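Long-range contacts in YcgJ protein (Bacillus subtilis, PDB 1XXL), which is of unknown function but probably acts as a methyltransferase that uses S-adenosylmethionine as its methyl donor: residues 101-106 with 155-160; 127-132 with 151-156; 168-173 with 228-233. One frame throughout, in Å; residues are numbered along the deposited sequence.

Interaction 1: residues 101-106 with 155-160; sequences SDVRKA and SEWQAM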
loop_
_atom_site.group_PDB
_atom_site.type_symbol
_atom_site.label_atom_id
_atom_site.label_comp_id
_atom_site.label_asym_id
_atom_site.label_seq_id
_atom_site.Cartn_x
_atom_site.Cartn_y
_atom_site.Cartn_z
ATOM N N SER A 101 -5.592 3.831 -10.122
ATOM C CA SER A 101 -6.808 4.064 -10.907
ATOM C C SER A 101 -7.298 2.771 -11.574
ATOM O O SER A 101 -8.487 2.645 -11.891
ATOM C CB SER A 101 -6.557 5.143 -11.974
ATOM O OG SER A 101 -5.555 4.704 -12.881
ATOM N N ASP A 102 -6.379 1.827 -11.806
ATOM C CA ASP A 102 -6.715 0.542 -12.428
ATOM C C ASP A 102 -5.776 -0.538 -11.897
ATOM O O ASP A 102 -4.758 -0.867 -12.499
ATOM C CB ASP A 102 -6.665 0.663 -13.964
ATOM C CG ASP A 102 -7.188 -0.572 -14.688
ATOM O OD1 ASP A 102 -7.417 -1.637 -14.077
ATOM O OD2 ASP A 102 -7.353 -0.475 -15.916
ATOM N N VAL A 103 -6.154 -1.103 -10.765
ATOM C CA VAL A 103 -5.314 -2.075 -10.066
ATOM C C VAL A 103 -5.046 -3.328 -10.916
ATOM O O VAL A 103 -3.931 -3.859 -10.895
ATOM C CB VAL A 103 -5.874 -2.413 -8.639
ATOM C CG1 VAL A 103 -7.291 -3.026 -8.684
ATOM C CG2 VAL A 103 -4.906 -3.317 -7.898
ATOM N N ARG A 104 -6.035 -3.761 -11.706
ATOM C CA ARG A 104 -5.859 -4.910 -12.593
ATOM C C ARG A 104 -4.725 -4.705 -13.616
ATOM O O ARG A 104 -3.924 -5.594 -13.844
ATOM C CB ARG A 104 -7.165 -5.224 -13.344
ATOM C CG ARG A 104 -8.279 -5.869 -12.507
ATOM C CD ARG A 104 -7.965 -7.306 -12.075
ATOM N NE ARG A 104 -7.400 -8.207 -13.110
ATOM C CZ ARG A 104 -7.574 -9.529 -13.177
ATOM N NH1 ARG A 104 -8.360 -10.197 -12.328
ATOM N NH2 ARG A 104 -6.999 -10.186 -14.171
ATOM N N LYS A 105 -4.685 -3.529 -14.228
ATOM C CA LYS A 105 -3.593 -3.148 -15.124
ATOM C C LYS A 105 -2.258 -2.961 -14.367
ATOM O O LYS A 105 -1.212 -3.331 -14.881
ATOM C CB LYS A 105 -3.987 -1.887 -15.900
ATOM C CG LYS A 105 -2.944 -1.363 -16.899
ATOM C CD LYS A 105 -2.311 -2.464 -17.782
ATOM C CE LYS A 105 -1.716 -1.877 -19.072
ATOM N NZ LYS A 105 -1.344 -2.964 -20.036
ATOM N N ALA A 106 -2.298 -2.426 -13.139
ATOM C CA ALA A 106 -1.089 -2.299 -12.285
ATOM C C ALA A 106 -0.400 -3.671 -12.064
ATOM O O ALA A 106 0.801 -3.806 -12.281
ATOM C CB ALA A 106 -1.437 -1.653 -10.947
ATOM N N SER A 155 -9.613 -12.116 -1.729
ATOM C CA SER A 155 -10.108 -12.837 -2.913
ATOM C C SER A 155 -9.706 -12.208 -4.201
ATOM O O SER A 155 -9.247 -12.880 -5.110
ATOM C CB SER A 155 -11.641 -12.777 -2.925
ATOM O OG SER A 155 -12.083 -13.861 -2.241
ATOM N N GLU A 156 -9.975 -10.916 -4.307
ATOM C CA GLU A 156 -9.611 -10.176 -5.499
ATOM C C GLU A 156 -8.114 -10.197 -5.774
ATOM O O GLU A 156 -7.715 -10.372 -6.913
ATOM C CB GLU A 156 -10.142 -8.749 -5.434
ATOM C CG GLU A 156 -11.656 -8.706 -5.546
ATOM C CD GLU A 156 -12.245 -7.321 -5.314
ATOM O OE1 GLU A 156 -13.305 -7.041 -5.926
ATOM O OE2 GLU A 156 -11.683 -6.518 -4.519
ATOM N N TRP A 157 -7.280 -10.013 -4.747
ATOM C CA TRP A 157 -5.825 -10.104 -4.936
ATOM C C TRP A 157 -5.402 -11.473 -5.379
ATOM O O TRP A 157 -4.550 -11.610 -6.249
ATOM C CB TRP A 157 -5.072 -9.778 -3.643
ATOM C CG TRP A 157 -5.022 -8.308 -3.348
ATOM C CD1 TRP A 157 -5.594 -7.668 -2.299
ATOM C CD2 TRP A 157 -4.368 -7.308 -4.123
ATOM N NE1 TRP A 157 -5.311 -6.330 -2.353
ATOM C CE2 TRP A 157 -4.574 -6.076 -3.472
ATOM C CE3 TRP A 157 -3.609 -7.336 -5.296
ATOM C CZ2 TRP A 157 -4.043 -4.862 -3.957
ATOM C CZ3 TRP A 157 -3.082 -6.134 -5.786
ATOM C CH2 TRP A 157 -3.302 -4.914 -5.114
ATOM N N GLN A 158 -5.974 -12.503 -4.766
ATOM C CA GLN A 158 -5.658 -13.865 -5.187
ATOM C C GLN A 158 -6.004 -14.111 -6.662
ATOM O O GLN A 158 -5.212 -14.748 -7.372
ATOM C CB GLN A 158 -6.365 -14.891 -4.327
ATOM C CG GLN A 158 -5.853 -14.925 -2.937
ATOM C CD GLN A 158 -6.723 -15.739 -2.064
ATOM O OE1 GLN A 158 -7.024 -16.876 -2.372
ATOM N NE2 GLN A 158 -7.119 -15.176 -0.963
ATOM N N ALA A 159 -7.156 -13.601 -7.110
ATOM C CA ALA A 159 -7.611 -13.791 -8.501
ATOM C C ALA A 159 -6.726 -13.015 -9.482
ATOM O O ALA A 159 -6.361 -13.531 -10.530
ATOM C CB ALA A 159 -9.064 -13.374 -8.650
HETATM N N MSE A 160 -6.366 -11.776 -9.125
HETATM C CA MSE A 160 -5.421 -10.980 -9.931
HETATM C C MSE A 160 -4.014 -11.601 -10.028
HETATM O O MSE A 160 -3.388 -11.576 -11.070
HETATM C CB MSE A 160 -5.314 -9.571 -9.375
HETATM C CG MSE A 160 -6.621 -8.826 -9.433
HETATM SE SE MSE A 160 -6.490 -6.866 -9.112
HETATM C CE MSE A 160 -6.753 -6.830 -7.146
#

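Interaction 2: residues 127-132 with 151-156; sequences APEDPV and ESSLSE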
loop_
_atom_site.group_PDB
_atom_site.type_symbol
_atom_site.label_atom_id
_atom_site.label_comp_id
_atom_site.label_asym_id
_atom_site.label_seq_id
_atom_site.Cartn_x
_atom_site.Cartn_y
_atom_site.Cartn_z
ATOM N N ALA A 127 -10.228 -4.902 2.049
ATOM C CA ALA A 127 -11.656 -5.040 2.299
ATOM C C ALA A 127 -11.951 -6.458 2.784
ATOM O O ALA A 127 -11.471 -7.427 2.194
ATOM C CB ALA A 127 -12.421 -4.783 1.014
ATOM N N PRO A 128 -12.741 -6.593 3.870
ATOM C CA PRO A 128 -13.236 -7.908 4.227
ATOM C C PRO A 128 -14.042 -8.524 3.074
ATOM O O PRO A 128 -14.495 -7.810 2.165
ATOM C CB PRO A 128 -14.114 -7.634 5.454
ATOM C CG PRO A 128 -13.586 -6.384 6.019
ATOM C CD PRO A 128 -13.167 -5.571 4.832
ATOM N N GLU A 129 -14.182 -9.836 3.106
ATOM C CA GLU A 129 -14.915 -10.566 2.071
ATOM C C GLU A 129 -16.391 -10.153 2.008
ATOM O O GLU A 129 -16.942 -9.997 0.917
ATOM C CB GLU A 129 -14.781 -12.071 2.311
ATOM C CG GLU A 129 -13.368 -12.605 2.057
ATOM C CD GLU A 129 -12.894 -12.356 0.615
ATOM O OE1 GLU A 129 -11.820 -11.738 0.416
ATOM O OE2 GLU A 129 -13.618 -12.767 -0.320
ATOM N N ASP A 130 -17.001 -9.937 3.173
ATOM C CA ASP A 130 -18.416 -9.508 3.275
ATOM C C ASP A 130 -18.600 -8.161 2.602
ATOM O O ASP A 130 -18.002 -7.182 3.039
ATOM C CB ASP A 130 -18.842 -9.418 4.747
ATOM C CG ASP A 130 -20.313 -8.924 4.934
ATOM O OD1 ASP A 130 -20.710 -8.827 6.102
ATOM O OD2 ASP A 130 -21.050 -8.650 3.943
ATOM N N PRO A 131 -19.416 -8.107 1.524
ATOM C CA PRO A 131 -19.508 -6.885 0.741
ATOM C C PRO A 131 -19.935 -5.664 1.514
ATOM O O PRO A 131 -19.552 -4.581 1.142
ATOM C CB PRO A 131 -20.562 -7.219 -0.330
ATOM C CG PRO A 131 -20.644 -8.700 -0.327
ATOM C CD PRO A 131 -20.294 -9.169 0.985
ATOM N N VAL A 132 -20.728 -5.843 2.559
ATOM C CA VAL A 132 -21.212 -4.725 3.387
ATOM C C VAL A 132 -20.081 -4.120 4.236
ATOM O O VAL A 132 -20.051 -2.908 4.477
ATOM C CB VAL A 132 -22.423 -5.170 4.269
ATOM C CG1 VAL A 132 -22.938 -4.045 5.089
ATOM C CG2 VAL A 132 -23.585 -5.620 3.363
ATOM N N GLU A 151 -9.824 -0.214 -1.944
ATOM C CA GLU A 151 -9.036 -1.270 -1.345
ATOM C C GLU A 151 -9.723 -2.598 -1.646
ATOM O O GLU A 151 -10.899 -2.835 -1.271
ATOM C CB GLU A 151 -8.753 -1.027 0.157
ATOM C CG GLU A 151 -9.904 -1.117 1.133
ATOM C CD GLU A 151 -9.720 -0.172 2.337
ATOM O OE1 GLU A 151 -9.191 -0.616 3.382
ATOM O OE2 GLU A 151 -10.091 1.027 2.220
ATOM N N SER A 152 -8.984 -3.429 -2.375
ATOM C CA SER A 152 -9.469 -4.699 -2.860
ATOM C C SER A 152 -9.568 -5.696 -1.706
ATOM O O SER A 152 -8.904 -5.547 -0.658
ATOM C CB SER A 152 -8.532 -5.265 -3.946
ATOM O OG SER A 152 -8.432 -4.432 -5.086
ATOM N N SER A 153 -10.404 -6.719 -1.900
ATOM C CA SER A 153 -10.467 -7.840 -0.968
ATOM C C SER A 153 -9.315 -8.820 -1.224
ATOM O O SER A 153 -8.668 -8.751 -2.270
ATOM C CB SER A 153 -11.831 -8.544 -1.100
ATOM O OG SER A 153 -11.918 -9.247 -2.320
ATOM N N LEU A 154 -9.067 -9.736 -0.284
ATOM C CA LEU A 154 -8.038 -10.770 -0.462
ATOM C C LEU A 154 -8.343 -11.766 -1.587
ATOM O O LEU A 154 -7.446 -12.204 -2.308
ATOM C CB LEU A 154 -7.763 -11.517 0.854
ATOM C CG LEU A 154 -7.270 -10.609 2.001
ATOM C CD1 LEU A 154 -6.968 -11.440 3.237
ATOM C CD2 LEU A 154 -6.097 -9.777 1.623
ATOM N N SER A 155 -9.613 -12.116 -1.729
ATOM C CA SER A 155 -10.108 -12.837 -2.913
ATOM C C SER A 155 -9.706 -12.208 -4.201
ATOM O O SER A 155 -9.247 -12.880 -5.110
ATOM C CB SER A 155 -11.641 -12.777 -2.925
ATOM O OG SER A 155 -12.083 -13.861 -2.241
ATOM N N GLU A 156 -9.975 -10.916 -4.307
ATOM C CA GLU A 156 -9.611 -10.176 -5.499
ATOM C C GLU A 156 -8.114 -10.197 -5.774
ATOM O O GLU A 156 -7.715 -10.372 -6.913
ATOM C CB GLU A 156 -10.142 -8.749 -5.434
ATOM C CG GLU A 156 -11.656 -8.706 -5.546
ATOM C CD GLU A 156 -12.245 -7.321 -5.314
ATOM O OE1 GLU A 156 -13.305 -7.041 -5.926
ATOM O OE2 GLU A 156 -11.683 -6.518 -4.519
HETATM O O HOH W 1 -10.671 -10.073 2.150
#

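Interaction 3: residues 168-173 with 228-233; sequences YQDIQK and KAILIQ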
loop_
_atom_site.group_PDB
_atom_site.type_symbol
_atom_site.label_atom_id
_atom_site.label_comp_id
_atom_site.label_asym_id
_atom_site.label_seq_id
_atom_site.Cartn_x
_atom_site.Cartn_y
_atom_site.Cartn_z
ATOM N N TYR A 168 0.647 -16.756 -4.957
ATOM C CA TYR A 168 0.174 -15.894 -3.860
ATOM C C TYR A 168 0.501 -16.498 -2.501
ATOM O O TYR A 168 0.248 -17.671 -2.263
ATOM C CB TYR A 168 -1.341 -15.690 -3.973
ATOM C CG TYR A 168 -2.053 -14.956 -2.824
ATOM C CD1 TYR A 168 -2.389 -15.612 -1.635
ATOM C CD2 TYR A 168 -2.445 -13.613 -2.964
ATOM C CE1 TYR A 168 -3.066 -14.943 -0.603
ATOM C CE2 TYR A 168 -3.114 -12.953 -1.959
ATOM C CZ TYR A 168 -3.410 -13.610 -0.777
ATOM O OH TYR A 168 -4.087 -12.923 0.200
ATOM N N GLN A 169 1.014 -15.669 -1.594
ATOM C CA GLN A 169 1.196 -16.072 -0.207
ATOM C C GLN A 169 0.870 -14.907 0.705
ATOM O O GLN A 169 1.363 -13.802 0.513
ATOM C CB GLN A 169 2.635 -16.542 0.017
ATOM C CG GLN A 169 2.847 -17.245 1.312
ATOM C CD GLN A 169 4.267 -17.778 1.481
ATOM O OE1 GLN A 169 5.046 -17.843 0.525
ATOM N NE2 GLN A 169 4.599 -18.173 2.711
ATOM N N ASP A 170 0.012 -15.164 1.677
ATOM C CA ASP A 170 -0.236 -14.260 2.797
ATOM C C ASP A 170 0.903 -14.435 3.845
ATOM O O ASP A 170 1.034 -15.465 4.507
ATOM C CB ASP A 170 -1.658 -14.521 3.347
ATOM C CG ASP A 170 -1.859 -14.040 4.775
ATOM O OD1 ASP A 170 -1.076 -13.214 5.305
ATOM O OD2 ASP A 170 -2.829 -14.526 5.401
ATOM N N ILE A 171 1.764 -13.442 3.944
ATOM C CA ILE A 171 2.880 -13.507 4.878
ATOM C C ILE A 171 2.446 -13.165 6.322
ATOM O O ILE A 171 2.811 -13.868 7.269
ATOM C CB ILE A 171 4.052 -12.605 4.421
ATOM C CG1 ILE A 171 4.528 -12.981 2.997
ATOM C CG2 ILE A 171 5.208 -12.656 5.441
ATOM C CD1 ILE A 171 5.127 -14.362 2.850
ATOM N N GLN A 172 1.685 -12.092 6.492
ATOM C CA GLN A 172 1.154 -11.736 7.796
ATOM C C GLN A 172 -0.006 -10.794 7.613
ATOM O O GLN A 172 0.011 -9.934 6.729
ATOM C CB GLN A 172 2.216 -11.037 8.663
ATOM C CG GLN A 172 1.844 -10.893 10.150
ATOM C CD GLN A 172 2.846 -10.039 10.926
ATOM O OE1 GLN A 172 3.249 -8.974 10.482
ATOM N NE2 GLN A 172 3.253 -10.512 12.090
ATOM N N LYS A 173 -0.992 -10.975 8.483
ATOM C CA LYS A 173 -2.150 -10.129 8.610
ATOM C C LYS A 173 -2.107 -9.497 9.991
ATOM O O LYS A 173 -1.701 -10.136 10.965
ATOM C CB LYS A 173 -3.428 -10.972 8.541
ATOM C CG LYS A 173 -3.757 -11.545 7.217
ATOM C CD LYS A 173 -5.025 -12.410 7.340
ATOM C CE LYS A 173 -5.497 -12.856 5.976
ATOM N NZ LYS A 173 -6.604 -13.880 6.024
ATOM N N LYS A 228 -7.743 -3.404 8.344
ATOM C CA LYS A 228 -7.192 -4.751 8.143
ATOM C C LYS A 228 -6.006 -4.686 7.197
ATOM O O LYS A 228 -6.163 -4.327 6.031
ATOM C CB LYS A 228 -8.250 -5.683 7.544
ATOM C CG LYS A 228 -9.634 -5.581 8.145
ATOM C CD LYS A 228 -9.633 -5.669 9.651
ATOM C CE LYS A 228 -9.463 -7.052 10.126
ATOM N NZ LYS A 228 -9.934 -7.112 11.567
ATOM N N ALA A 229 -4.826 -5.036 7.688
ATOM C CA ALA A 229 -3.587 -4.886 6.925
ATOM C C ALA A 229 -2.999 -6.229 6.656
ATOM O O ALA A 229 -3.241 -7.182 7.401
ATOM C CB ALA A 229 -2.616 -4.036 7.687
ATOM N N ILE A 230 -2.229 -6.307 5.575
ATOM C CA ILE A 230 -1.586 -7.544 5.184
ATOM C C ILE A 230 -0.270 -7.283 4.442
ATOM O O ILE A 230 -0.099 -6.246 3.816
ATOM C CB ILE A 230 -2.579 -8.378 4.316
ATOM C CG1 ILE A 230 -2.116 -9.826 4.194
ATOM C CG2 ILE A 230 -2.810 -7.675 2.977
ATOM C CD1 ILE A 230 -3.145 -10.777 3.499
ATOM N N LEU A 231 0.656 -8.235 4.525
ATOM C CA LEU A 231 1.731 -8.355 3.551
ATOM C C LEU A 231 1.456 -9.589 2.741
ATOM O O LEU A 231 1.371 -10.709 3.288
ATOM C CB LEU A 231 3.114 -8.467 4.186
ATOM C CG LEU A 231 4.246 -8.882 3.210
ATOM C CD1 LEU A 231 4.428 -7.879 2.100
ATOM C CD2 LEU A 231 5.588 -9.055 3.959
ATOM N N ILE A 232 1.316 -9.375 1.439
ATOM C CA ILE A 232 1.167 -10.437 0.473
ATOM C C ILE A 232 2.480 -10.516 -0.298
ATOM O O ILE A 232 3.041 -9.484 -0.696
ATOM C CB ILE A 232 0.016 -10.120 -0.519
ATOM C CG1 ILE A 232 -1.339 -10.165 0.180
ATOM C CG2 ILE A 232 0.010 -11.075 -1.710
ATOM C CD1 ILE A 232 -2.370 -9.308 -0.507
ATOM N N GLN A 233 2.957 -11.735 -0.515
ATOM C CA GLN A 233 4.052 -11.990 -1.428
ATOM C C GLN A 233 3.547 -12.673 -2.695
ATOM O O GLN A 233 2.863 -13.711 -2.630
ATOM C CB GLN A 233 5.135 -12.835 -0.780
ATOM C CG GLN A 233 6.359 -13.049 -1.678
ATOM C CD GLN A 233 7.561 -13.612 -0.933
ATOM O OE1 GLN A 233 8.612 -12.983 -0.871
ATOM N NE2 GLN A 233 7.415 -14.784 -0.387
#

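Interaction 1: residues 101-106 with 155-160
M160, present as selenomethionine, reaches from helix 154-163 to V103 and R104 at the start of helix 103-113, and these three residues bury most of the surface. Its CG packs against R104 CD at 3.3 Å, close for two carbons, and R104 CD also lies 3.3 Å from M160 SE. The arginine chain bends at chi2 (-69°), which sets CD against the selenomethionine; farther out, one guanidinium face lies over M160 CA, off toward the rim. V103 meets M160 at about a right angle: V103 CG1 is 3.9 Å from M160 SE. The other valine methyl, CG2, stands anti to the backbone N and approaches W157 CH2 at 3.6 Å. M160 CE is 3.7 Å above the same indole plane, also toward its rim. D102 caps helix 103-113 with a weak bond from K105 N, and D102 N is hydrogen-bonded to OE2 of E79, a residue assigned to the probable S-adenosylmethionine site. R104 NH1 is still 4.3 Å from A159 O, and no polar pair within bonding distance joins the segments; the helices therefore meet through dispersion contacts, the arginine contributing its aliphatic chain and a flat face rather than a charge pair.

Interaction 2: residues 127-132 with 151-156
A127 and S153 bring their backbones to a CA-CA separation of 4.5 Å, and A127 N donates to S152 O at 3.1 Å in a nearly straight bond (167°) that arrives from above the carbonyl plane. Beside it, A127 CB packs 3.4 Å from E151 O, and S153 CA makes a CA-H...O contact with A127 O. The side chain of E151 turns to other partners, H125 and N141.

E129 carries the polar side-chain contact. Its chain bends at chi2 (-59°), and the carboxylate engages the first turn of helix 154-163 with both oxygens. OE1 accepts from S155 N at 3.1 Å, on the syn side and 28° out of the carboxylate plane. OE2 accepts from S155 OG at 2.7 Å, met from above that plane. A water adds a second link: it donates to A127 O and to E129 OE1, and accepts from L154 N at 2.9 Å.

S153 and E156 form a capping box at this same helix end. S153 OG accepts from E156 N at 3.2 Å, while E156 OE2 accepts from S153 N at 2.9 Å and also pairs with R150 in a salt bridge. An alanine in place of S153 would probably leave E156 N without its capping acceptor and the box with only its reciprocal bond.

Helix N-terminal amides are thus met in turn: L154 N by the water, S155 N by E129 and E156 N by S153. A carboxylate held at this end of a helix is likely to be favoured by the helix dipole, which would probably add an electrostatic term to the individual bonds between the turn after A127 and helix 154-163.

Interaction 3: residues 168-173 with 228-233
Q169 and Q233 form a hydrogen-bonded antiparallel pair in which each residue satisfies the other's backbone: Q169 N donates to Q233 O at 2.9 Å, bent to 141°, and Q233 N returns a straighter bond to Q169 O at 2.8 Å. Further along, I171 N donates to L231 O at 2.8 Å, nearly along the C=O axis, whereas L231 N donates to O of the following residue, Q172, at 2.9 Å. Two residues thus face one, a classic beta bulge, and I171 takes a psi of -47°, unlike its extended neighbours.

Strands 222-236 and 166-179 close one end of the sheet, and 222-236 is the one that runs against its neighbours; the 3-2-1-4-5-7-6 strand order is that of class I methyltransferases, with 222-236 inserted between 118-125 and 166-179. I230 and I232 make their backbone hydrogen bonds on the opposite edge, with D124 and L122 of strand 118-125.

Side chains follow the two faces. On one, Y168 CE2 rests 3.7 Å from I232 CG2, and the tyrosine and I230 reach toward each other tip to tip. D170 crosses I230 at about a right angle, its OD1 3.7 Å from I230 CD1; its OD2 makes a long salt bridge of 3.9 Å with K173 NZ. Helix 154-163 packs on this face. On the other face, toward helix 7-17, I171 CB lies 3.9 Å from L231 CD2, the two chains side by side. Q169 and Q233 also run side by side there, their amide planes 62° apart, but Q233 OE1 takes its hydrogen bond from R119.

Helix 154-163 is common to interactions 1 and 2 and lies on the sheet face that interaction 3 helps to build. Interaction 2 holds its N-terminal end and is a buried, largely polar contact with a bridging water. Interaction 1, a turn further on and partly buried, rests on apolar packing, with R104 lending its chain and a guanidinium face, and involves the helix bordering the probable cofactor site. They touch through S152, which packs on W157 and M160. Interaction 3 is partly buried, but backbone bonds dominate it: strand 222-236 is the inner partner and strand 166-179 the more exposed. L154 packs on K173 and I230, and W157 on I232, so the helix connects all three.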